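Long-range contacts in neuraminidase (Influenza A virus, PDB 4GDI), which is a neuraminidase-like beta-propeller that forms tetramers and is predicted to remove terminal sialic acids, although its putative active site has diverged: residues 109-114 against 126-130; 133-137 against 181-185; 157-163 against 175-180. All coordinates share one frame; numbering follows the deposited sequence.

Contact 1 of 3, residues 109-114 against 126-130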
loop_
_atom_site.group_PDB
_atom_site.type_symbol
_atom_site.label_atom_id
_atom_site.label_comp_id
_atom_site.label_asym_id
_atom_site.label_seq_id
_atom_site.Cartn_x
_atom_site.Cartn_y
_atom_site.Cartn_z
ATOM N N LEU A 109 -20.124 11.980 0.374
ATOM C CA LEU A 109 -19.686 11.630 1.723
ATOM C C LEU A 109 -19.279 10.175 1.874
ATOM O O LEU A 109 -18.205 9.870 2.408
ATOM C CB LEU A 109 -20.804 11.920 2.724
ATOM C CG LEU A 109 -20.882 13.375 3.195
ATOM C CD1 LEU A 109 -20.695 14.332 2.026
ATOM C CD2 LEU A 109 -22.198 13.628 3.893
ATOM N N LYS A 110 -20.147 9.273 1.427
ATOM C CA LYS A 110 -19.910 7.856 1.620
ATOM C C LYS A 110 -20.310 7.014 0.395
ATOM O O LYS A 110 -21.070 7.462 -0.450
ATOM C CB LYS A 110 -20.684 7.369 2.838
ATOM C CG LYS A 110 -20.297 8.046 4.139
ATOM C CD LYS A 110 -18.936 7.596 4.625
ATOM C CE LYS A 110 -18.644 8.128 6.024
ATOM N NZ LYS A 110 -17.367 7.586 6.572
ATOM N N TRP A 111 -19.779 5.796 0.319
ATOM C CA TRP A 111 -20.219 4.826 -0.670
ATOM C C TRP A 111 -21.511 4.157 -0.246
ATOM O O TRP A 111 -21.619 3.671 0.879
ATOM C CB TRP A 111 -19.175 3.726 -0.856
ATOM C CG TRP A 111 -17.989 4.159 -1.636
ATOM C CD1 TRP A 111 -16.782 4.539 -1.136
ATOM C CD2 TRP A 111 -17.885 4.256 -3.063
ATOM N NE1 TRP A 111 -15.933 4.871 -2.160
ATOM C CE2 TRP A 111 -16.579 4.700 -3.353
ATOM C CE3 TRP A 111 -18.769 4.008 -4.122
ATOM C CZ2 TRP A 111 -16.128 4.908 -4.662
ATOM C CZ3 TRP A 111 -18.330 4.221 -5.422
ATOM C CH2 TRP A 111 -17.017 4.677 -5.681
ATOM N N THR A 112 -22.484 4.156 -1.150
ATOM C CA THR A 112 -23.623 3.252 -1.073
ATOM C C THR A 112 -23.326 2.052 -1.979
ATOM O O THR A 112 -22.978 2.217 -3.152
ATOM C CB THR A 112 -24.914 3.918 -1.560
ATOM O OG1 THR A 112 -25.182 5.093 -0.783
ATOM C CG2 THR A 112 -26.080 2.968 -1.451
ATOM N N VAL A 113 -23.453 0.856 -1.424
ATOM C CA VAL A 113 -23.200 -0.378 -2.154
ATOM C C VAL A 113 -24.408 -1.280 -1.995
ATOM O O VAL A 113 -24.893 -1.460 -0.888
ATOM C CB VAL A 113 -21.961 -1.122 -1.590
ATOM C CG1 VAL A 113 -21.787 -2.473 -2.282
ATOM C CG2 VAL A 113 -20.698 -0.263 -1.719
ATOM N N LEU A 114 -24.899 -1.825 -3.100
ATOM C CA LEU A 114 -25.966 -2.813 -3.069
ATOM C C LEU A 114 -25.481 -4.134 -3.660
ATOM O O LEU A 114 -24.772 -4.162 -4.679
ATOM C CB LEU A 114 -27.180 -2.327 -3.869
ATOM C CG LEU A 114 -27.878 -1.019 -3.456
ATOM C CD1 LEU A 114 -27.264 0.195 -4.165
ATOM C CD2 LEU A 114 -29.358 -1.133 -3.769
ATOM N N MET A 126 -29.102 -6.392 0.065
ATOM C CA MET A 126 -28.709 -5.577 1.204
ATOM C C MET A 126 -27.916 -4.363 0.739
ATOM O O MET A 126 -27.241 -4.382 -0.305
ATOM C CB MET A 126 -27.945 -6.378 2.271
ATOM C CG MET A 126 -26.715 -7.094 1.809
ATOM S SD MET A 126 -25.912 -8.071 3.129
ATOM C CE MET A 126 -24.969 -9.162 2.073
ATOM N N ILE A 127 -28.039 -3.297 1.518
ATOM C CA ILE A 127 -27.450 -2.016 1.193
ATOM C C ILE A 127 -26.531 -1.635 2.327
ATOM O O ILE A 127 -26.885 -1.765 3.506
ATOM C CB ILE A 127 -28.538 -0.939 1.030
ATOM C CG1 ILE A 127 -29.612 -1.449 0.066
ATOM C CG2 ILE A 127 -27.925 0.376 0.560
ATOM C CD1 ILE A 127 -30.758 -0.490 -0.146
ATOM N N LYS A 128 -25.341 -1.183 1.961
ATOM C CA LYS A 128 -24.359 -0.692 2.917
ATOM C C LYS A 128 -24.080 0.779 2.626
ATOM O O LYS A 128 -23.900 1.169 1.463
ATOM C CB LYS A 128 -23.084 -1.525 2.779
ATOM C CG LYS A 128 -22.127 -1.469 3.948
ATOM C CD LYS A 128 -21.037 -2.517 3.748
ATOM C CE LYS A 128 -19.836 -2.298 4.664
ATOM N NZ LYS A 128 -18.639 -3.071 4.210
ATOM N N TYR A 129 -24.073 1.603 3.668
ATOM C CA TYR A 129 -23.676 2.997 3.525
ATOM C C TYR A 129 -22.467 3.183 4.437
ATOM O O TYR A 129 -22.560 2.982 5.639
ATOM C CB TYR A 129 -24.822 3.933 3.921
ATOM C CG TYR A 129 -24.549 5.377 3.620
ATOM C CD1 TYR A 129 -24.530 5.836 2.315
ATOM C CD2 TYR A 129 -24.311 6.290 4.640
ATOM C CE1 TYR A 129 -24.282 7.155 2.030
ATOM C CE2 TYR A 129 -24.064 7.616 4.363
ATOM C CZ TYR A 129 -24.047 8.043 3.061
ATOM O OH TYR A 129 -23.790 9.359 2.773
ATOM N N GLY A 130 -21.326 3.541 3.868
ATOM C CA GLY A 130 -20.075 3.455 4.607
ATOM C C GLY A 130 -19.828 2.044 5.129
ATOM O O GLY A 130 -19.905 1.068 4.373
HETATM O O HOH W 1 -20.509 1.098 1.717
#

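Contact 2 of 3, residues 133-137 against 181-185. With NAG (2-acetamido-2-deoxy-beta-D-glucopyranose), chain O.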
loop_
_atom_site.group_PDB
_atom_site.type_symbol
_atom_site.label_atom_id
_atom_site.label_comp_id
_atom_site.label_asym_id
_atom_site.label_seq_id
_atom_site.Cartn_x
_atom_site.Cartn_y
_atom_site.Cartn_z
ATOM N N VAL A 133 -24.361 -1.674 7.335
ATOM C CA VAL A 133 -25.500 -2.246 6.626
ATOM C C VAL A 133 -26.751 -1.491 7.080
ATOM O O VAL A 133 -27.075 -1.459 8.267
ATOM C CB VAL A 133 -25.664 -3.754 6.882
ATOM C CG1 VAL A 133 -26.931 -4.278 6.216
ATOM C CG2 VAL A 133 -24.468 -4.510 6.362
ATOM N N THR A 134 -27.429 -0.861 6.132
ATOM C CA THR A 134 -28.480 0.095 6.445
ATOM C C THR A 134 -29.873 -0.348 6.007
ATOM O O THR A 134 -30.876 0.230 6.426
ATOM C CB THR A 134 -28.189 1.429 5.765
ATOM O OG1 THR A 134 -27.785 1.185 4.408
ATOM C CG2 THR A 134 -27.100 2.161 6.502
ATOM N N ASP A 135 -29.953 -1.354 5.150
ATOM C CA ASP A 135 -31.263 -1.783 4.678
ATOM C C ASP A 135 -31.186 -3.089 3.919
ATOM O O ASP A 135 -30.127 -3.477 3.420
ATOM C CB ASP A 135 -31.903 -0.698 3.794
ATOM C CG ASP A 135 -33.389 -0.505 4.081
ATOM O OD1 ASP A 135 -34.003 -1.414 4.681
ATOM O OD2 ASP A 135 -33.943 0.552 3.705
ATOM N N THR A 136 -32.324 -3.769 3.867
ATOM C CA THR A 136 -32.472 -5.000 3.118
ATOM C C THR A 136 -33.896 -5.104 2.609
ATOM O O THR A 136 -34.819 -4.530 3.205
ATOM C CB THR A 136 -32.259 -6.225 4.009
ATOM O OG1 THR A 136 -33.260 -6.232 5.034
ATOM C CG2 THR A 136 -30.884 -6.200 4.640
ATOM N N PHE A 137 -34.073 -5.840 1.516
ATOM C CA PHE A 137 -35.398 -6.255 1.081
ATOM C C PHE A 137 -35.310 -7.527 0.225
ATOM O O PHE A 137 -34.266 -7.839 -0.341
ATOM C CB PHE A 137 -36.134 -5.119 0.358
ATOM C CG PHE A 137 -35.382 -4.541 -0.808
ATOM C CD1 PHE A 137 -35.536 -5.067 -2.073
ATOM C CD2 PHE A 137 -34.546 -3.450 -0.638
ATOM C CE1 PHE A 137 -34.851 -4.526 -3.164
ATOM C CE2 PHE A 137 -33.848 -2.902 -1.722
ATOM C CZ PHE A 137 -34.007 -3.446 -2.985
ATOM N N ASN A 181 -28.653 7.863 2.591
ATOM C CA ASN A 181 -27.862 7.180 3.604
ATOM C C ASN A 181 -28.142 5.685 3.604
ATOM O O ASN A 181 -28.239 5.063 4.665
ATOM C CB ASN A 181 -28.177 7.747 4.991
ATOM C CG ASN A 181 -27.919 9.224 5.082
ATOM O OD1 ASN A 181 -27.024 9.746 4.417
ATOM N ND2 ASN A 181 -28.703 9.909 5.916
ATOM N N GLY A 182 -28.288 5.099 2.418
ATOM C CA GLY A 182 -28.407 3.654 2.311
ATOM C C GLY A 182 -29.741 3.090 2.755
ATOM O O GLY A 182 -29.873 1.880 2.957
ATOM N N THR A 183 -30.740 3.962 2.868
ATOM C CA THR A 183 -32.051 3.578 3.380
ATOM C C THR A 183 -33.107 3.860 2.321
ATOM O O THR A 183 -33.199 4.986 1.812
ATOM C CB THR A 183 -32.401 4.379 4.649
ATOM O OG1 THR A 183 -31.334 4.266 5.601
ATOM C CG2 THR A 183 -33.695 3.860 5.271
ATOM N N VAL A 184 -33.926 2.862 2.020
ATOM C CA VAL A 184 -34.976 3.028 1.027
ATOM C C VAL A 184 -35.967 4.100 1.488
ATOM O O VAL A 184 -36.571 3.980 2.550
ATOM C CB VAL A 184 -35.705 1.702 0.773
ATOM C CG1 VAL A 184 -36.868 1.899 -0.194
ATOM C CG2 VAL A 184 -34.732 0.675 0.234
ATOM N N GLN A 185 -36.116 5.147 0.679
ATOM C CA GLN A 185 -37.089 6.208 0.937
ATOM C C GLN A 185 -38.412 5.894 0.264
ATOM O O GLN A 185 -39.475 6.020 0.863
ATOM C CB GLN A 185 -36.560 7.549 0.427
ATOM C CG GLN A 185 -35.201 7.897 1.008
ATOM C CD GLN A 185 -35.253 8.056 2.517
ATOM O OE1 GLN A 185 -35.839 9.005 3.026
ATOM N NE2 GLN A 185 -34.641 7.124 3.236
HETATM C C1 NAG O . -28.203 11.225 6.262
HETATM C C2 NAG O . -29.408 12.010 6.769
HETATM C C3 NAG O . -28.976 13.444 7.090
HETATM C C4 NAG O . -27.853 13.405 8.125
HETATM C C5 NAG O . -26.751 12.475 7.637
HETATM C C6 NAG O . -25.664 12.330 8.695
HETATM C C7 NAG O . -31.582 11.135 6.064
HETATM C C8 NAG O . -32.933 11.681 5.704
HETATM N N2 NAG O . -30.529 11.934 5.841
HETATM O O3 NAG O . -30.065 14.197 7.577
HETATM O O4 NAG O . -27.334 14.699 8.374
HETATM O O5 NAG O . -27.274 11.198 7.322
HETATM O O6 NAG O . -24.435 12.049 8.057
HETATM O O7 NAG O . -31.490 9.998 6.532
HETATM O O HOH W 2 -31.357 2.759 7.690
HETATM O O HOH W 3 -36.230 1.993 4.155
#

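Contact 3 of 3, residues 157-163 against 175-180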
loop_
_atom_site.group_PDB
_atom_site.type_symbol
_atom_site.label_atom_id
_atom_site.label_comp_id
_atom_site.label_asym_id
_atom_site.label_seq_id
_atom_site.Cartn_x
_atom_site.Cartn_y
_atom_site.Cartn_z
ATOM N N GLY A 157 -27.338 13.802 -2.446
ATOM C CA GLY A 157 -27.570 12.922 -1.319
ATOM C C GLY A 157 -28.620 11.840 -1.522
ATOM O O GLY A 157 -28.705 10.918 -0.717
ATOM N N SER A 158 -29.443 11.960 -2.560
ATOM C CA SER A 158 -30.354 10.873 -2.931
ATOM C C SER A 158 -29.719 9.997 -4.020
ATOM O O SER A 158 -29.300 10.509 -5.058
ATOM C CB SER A 158 -31.683 11.432 -3.459
ATOM O OG SER A 158 -32.393 12.154 -2.471
ATOM N N CYS A 159 -29.670 8.690 -3.797
ATOM C CA CYS A 159 -29.097 7.763 -4.778
ATOM C C CYS A 159 -30.173 6.853 -5.391
ATOM O O CYS A 159 -31.019 6.304 -4.684
ATOM C CB CYS A 159 -27.995 6.927 -4.123
ATOM S SG CYS A 159 -26.600 7.931 -3.481
ATOM N N PHE A 160 -30.128 6.681 -6.706
ATOM C CA PHE A 160 -31.159 5.928 -7.411
ATOM C C PHE A 160 -30.558 4.706 -8.097
ATOM O O PHE A 160 -29.453 4.770 -8.629
ATOM C CB PHE A 160 -31.825 6.823 -8.449
ATOM C CG PHE A 160 -32.413 8.073 -7.866
ATOM C CD1 PHE A 160 -31.616 9.178 -7.618
ATOM C CD2 PHE A 160 -33.771 8.147 -7.581
ATOM C CE1 PHE A 160 -32.161 10.348 -7.075
ATOM C CE2 PHE A 160 -34.321 9.314 -7.031
ATOM C CZ PHE A 160 -33.507 10.407 -6.777
ATOM N N VAL A 161 -31.279 3.592 -8.068
ATOM C CA VAL A 161 -30.812 2.378 -8.724
ATOM C C VAL A 161 -32.007 1.610 -9.260
ATOM O O VAL A 161 -33.088 1.653 -8.678
ATOM C CB VAL A 161 -30.011 1.509 -7.766
ATOM C CG1 VAL A 161 -30.885 1.041 -6.603
ATOM C CG2 VAL A 161 -29.404 0.330 -8.487
ATOM N N ILE A 162 -31.816 0.949 -10.394
ATOM C CA ILE A 162 -32.833 0.083 -10.974
ATOM C C ILE A 162 -32.652 -1.335 -10.441
ATOM O O ILE A 162 -31.579 -1.912 -10.559
ATOM C CB ILE A 162 -32.748 0.036 -12.520
ATOM C CG1 ILE A 162 -32.753 1.455 -13.115
ATOM C CG2 ILE A 162 -33.899 -0.768 -13.093
ATOM C CD1 ILE A 162 -33.898 2.299 -12.662
ATOM N N VAL A 163 -33.705 -1.885 -9.844
ATOM C CA VAL A 163 -33.698 -3.269 -9.383
ATOM C C VAL A 163 -34.707 -4.097 -10.185
ATOM O O VAL A 163 -35.837 -3.659 -10.402
ATOM C CB VAL A 163 -34.080 -3.345 -7.896
ATOM C CG1 VAL A 163 -34.213 -4.789 -7.452
ATOM C CG2 VAL A 163 -33.056 -2.606 -7.040
ATOM N N ARG A 175 -38.012 -1.837 -10.986
ATOM C CA ARG A 175 -38.337 -0.765 -10.065
ATOM C C ARG A 175 -37.176 0.217 -9.927
ATOM O O ARG A 175 -36.013 -0.187 -9.920
ATOM C CB ARG A 175 -38.615 -1.353 -8.684
ATOM C CG ARG A 175 -39.830 -2.239 -8.613
ATOM C CD ARG A 175 -40.042 -2.741 -7.197
ATOM N NE ARG A 175 -41.335 -3.394 -7.057
ATOM C CZ ARG A 175 -41.830 -3.844 -5.911
ATOM N NH1 ARG A 175 -41.138 -3.714 -4.781
ATOM N NH2 ARG A 175 -43.027 -4.422 -5.900
ATOM N N ILE A 176 -37.499 1.503 -9.809
ATOM C CA ILE A 176 -36.534 2.488 -9.363
ATOM C C ILE A 176 -36.617 2.562 -7.850
ATOM O O ILE A 176 -37.704 2.734 -7.292
ATOM C CB ILE A 176 -36.843 3.894 -9.882
ATOM C CG1 ILE A 176 -36.919 3.904 -11.400
ATOM C CG2 ILE A 176 -35.758 4.867 -9.398
ATOM C CD1 ILE A 176 -37.422 5.216 -11.963
ATOM N N TYR A 177 -35.474 2.427 -7.192
ATOM C CA TYR A 177 -35.392 2.652 -5.763
ATOM C C TYR A 177 -34.678 3.975 -5.477
ATOM O O TYR A 177 -33.635 4.267 -6.059
ATOM C CB TYR A 177 -34.652 1.496 -5.104
ATOM C CG TYR A 177 -35.521 0.296 -4.834
ATOM C CD1 TYR A 177 -35.800 -0.635 -5.829
ATOM C CD2 TYR A 177 -36.061 0.091 -3.582
ATOM C CE1 TYR A 177 -36.598 -1.738 -5.571
ATOM C CE2 TYR A 177 -36.868 -0.998 -3.318
ATOM C CZ TYR A 177 -37.131 -1.907 -4.306
ATOM O OH TYR A 177 -37.920 -2.992 -4.012
ATOM N N GLU A 178 -35.247 4.788 -4.595
ATOM C CA GLU A 178 -34.543 5.964 -4.114
ATOM C C GLU A 178 -33.984 5.698 -2.717
ATOM O O GLU A 178 -34.729 5.297 -1.828
ATOM C CB GLU A 178 -35.461 7.178 -4.061
ATOM C CG GLU A 178 -34.763 8.391 -3.490
ATOM C CD GLU A 178 -35.686 9.594 -3.338
ATOM O OE1 GLU A 178 -36.883 9.479 -3.662
ATOM O OE2 GLU A 178 -35.200 10.655 -2.891
ATOM N N LEU A 179 -32.683 5.936 -2.537
ATOM C CA LEU A 179 -32.008 5.727 -1.259
ATOM C C LEU A 179 -31.454 7.040 -0.719
ATOM O O LEU A 179 -31.086 7.930 -1.484
ATOM C CB LEU A 179 -30.837 4.754 -1.427
ATOM C CG LEU A 179 -31.107 3.522 -2.275
ATOM C CD1 LEU A 179 -29.852 2.651 -2.335
ATOM C CD2 LEU A 179 -32.300 2.755 -1.711
ATOM N N GLN A 180 -31.416 7.154 0.605
ATOM C CA GLN A 180 -30.682 8.222 1.281
ATOM C C GLN A 180 -29.942 7.585 2.463
ATOM O O GLN A 180 -30.520 6.815 3.232
ATOM C CB GLN A 180 -31.627 9.360 1.737
ATOM C CG GLN A 180 -32.114 10.256 0.606
ATOM C CD GLN A 180 -33.028 11.395 1.077
ATOM O OE1 GLN A 180 -32.868 11.920 2.178
ATOM N NE2 GLN A 180 -33.979 11.782 0.234
#

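Contact 1 of 3, residues 109-114 against 126-130
Thr-112 to Leu-114 and Ile-127 to Tyr-129 pair as the two middle strands of a four-stranded antiparallel blade of the neuraminidase beta-propeller. They belong to the hairpin 111-117/124-129. Val-113 and Lys-128 form the hydrogen-bonded pair. Val-113 N to Lys-128 O and Lys-128 N to Val-113 O are both 2.9 Å. Thr-112/Tyr-129 and Leu-114/Ile-127 flank it as non-hydrogen-bonded pairs. Gly-130 N adds a bond of 3.0 Å to Trp-111 O where the strand ends. A water bridges the same end, 2.9 Å from Trp-111 O and 2.7 Å from Gly-130 O, but other acceptors compete for its protons.

The Tyr-129 ring fills the end of the contact. CG sits anti to the backbone N (chi1 -172°), which swings the ring along the strand toward Lys-110. Lys-110 CB lies over one face, offset toward the rim, 3.4 Å from Tyr-129 CZ. This is a CH-pi contact, 22° off the ring normal. The lysine then bends at chi2 and carries its amine away. Thr-112 OG1 approaches the same ring differently, in plane at the edge, 3.3 Å from Tyr-129 CD1. The phenol oxygen hydrogen-bonds to Asp-107 OD2. Asp-107 OD1 also holds the backbone N atoms of Leu-109 and Lys-110.

On the face shared with Tyr-129, Leu-114 and Ile-127 lie side by side and point the same way. Leu-114 CD2 is 3.9 Å from Ile-127 CG1. Together with the Thr-112 methyl they pack on Leu-179 of the next blade. Met-126 packs on Pro-23 and Tyr-129 on Ile-331, both of a second subunit.

The tyrosine is thus restrained in two ways: Lys-110 CB limits movement over one face, and the bond to Asp-107 holds the hydroxyl.

Contact 2 of 3, residues 133-137 against 181-185
The Phe-137 ring meets Val-184 CG2 obliquely, neither over a face nor at an edge, with Phe-137 CE2 4.2 Å from Val-184 CG2. The same ring stacks with Tyr-177. The other flat group is the Asp-135 carboxylate. Asp-135 OD2 accepts Val-184 N at 2.9 Å through the anti lone pair, and the bond is nearly straight (164°). Its OD1 takes a weak bond from Thr-136 N.

Here the outermost strand 132-138 of one propeller blade meets the outermost strand 183-189 of the next. Thr-134 and Asp-135 form a classic beta bulge opposite Ile-127, and both side chains point at residues 181-185. With chi1 at 45°, the Thr-134 hydroxyl lies between N and the carbonyl carbon. From there Thr-134 OG1 donates to Gly-182 O at 2.6 Å, from above the carbonyl plane.

Asp-135 is a known calcium-binding residue of this protein, but no calcium is modelled at this site. Asn-181 turns its amide away from the blade junction and carries an N-linked glycan, with ND2 bonded to C1 of NAG. It also packs on Ile-331 of a second subunit.

Two waters bridge the strands. One links Thr-134 O to Thr-183 OG1. The other donates to Asp-135 OD2 at 2.7 Å and to Val-184 O at 2.6 Å.

Contact 3 of 3, residues 157-163 against 175-180
Glu-178 runs alongside Phe-160, both side chains pointing the same way. Its CG stands anti to the backbone N (chi1 177°), and the chain stays extended to the carboxylate. Glu-178 CB lies 3.8 Å from Phe-160 CE2. Glu-178 CG is 3.7 Å from Phe-160 CE2, and Glu-178 CD follows at 3.9 Å from it. The ring therefore borders the whole aliphatic part of the glutamate. Ring and carboxylate planes are only 24° apart. At the tip the two oxygens part company. OE1 forms a salt bridge with Arg-186. Glu-178 OE2 accepts from Ser-158 OG at 3.2 Å, though the hydroxyl proton has another acceptor within reach. Glu-178 and Gln-180 are known calcium-binding residues of this protein, yet Glu-178 holds no calcium in this chain.

The two segments are the central strands of a second four-stranded blade of the propeller, and they form the antiparallel hairpin 158-165/173-180. Cys-159/Leu-179, Val-161/Tyr-177 and Val-163/Arg-175 are its hydrogen-bonded pairs. Leu-179 N reaches Cys-159 O at 2.7 Å. Cys-159 SG is joined to Cys-154 in a disulfide, which ties this strand to its neighbour 153-155.

Beyond Phe-160 on the glutamate's face, Ile-162 turns CD1 toward the partner strand (chi2 -54°), 3.6 Å from Ile-176 CG1. Leu-231 lies against both Phe-160 and Ile-176. On the other face Val-163 CG2 meets the Tyr-177 ring obliquely, 3.6 Å from CD1, and Val-161 CG1 touches Tyr-177 CB. Trp-187 stacks with Tyr-177 and also receives Arg-175 in a cation-pi contact. Arg-175 NE hydrogen-bonds to Gln-189 OE1, while NH1 makes a weak bond of 3.4 Å to Tyr-177 OH, in the plane of the guanidinium.

Overall arrangement
The three contacts cluster on one side of the chain's centre. Contacts 1 and 2 have centres about 8 Å apart, contacts 2 and 3 about 10 Å, and contacts 1 and 3 about 12 Å. Contact 1 comes first along the chain. Contact 3 is nested inside the loop that contact 2 closes. Contacts 1 and 3 are the central hairpins of two successive propeller blades, and contact 2 bridges the outer strands of those same blades. Strand 132-138 neighbours 124-129 in the first sheet, and 183-189 neighbours 173-180 in the second. Contacts 1 and 2 reach a second subunit, so this blade junction also takes part in the tetramer.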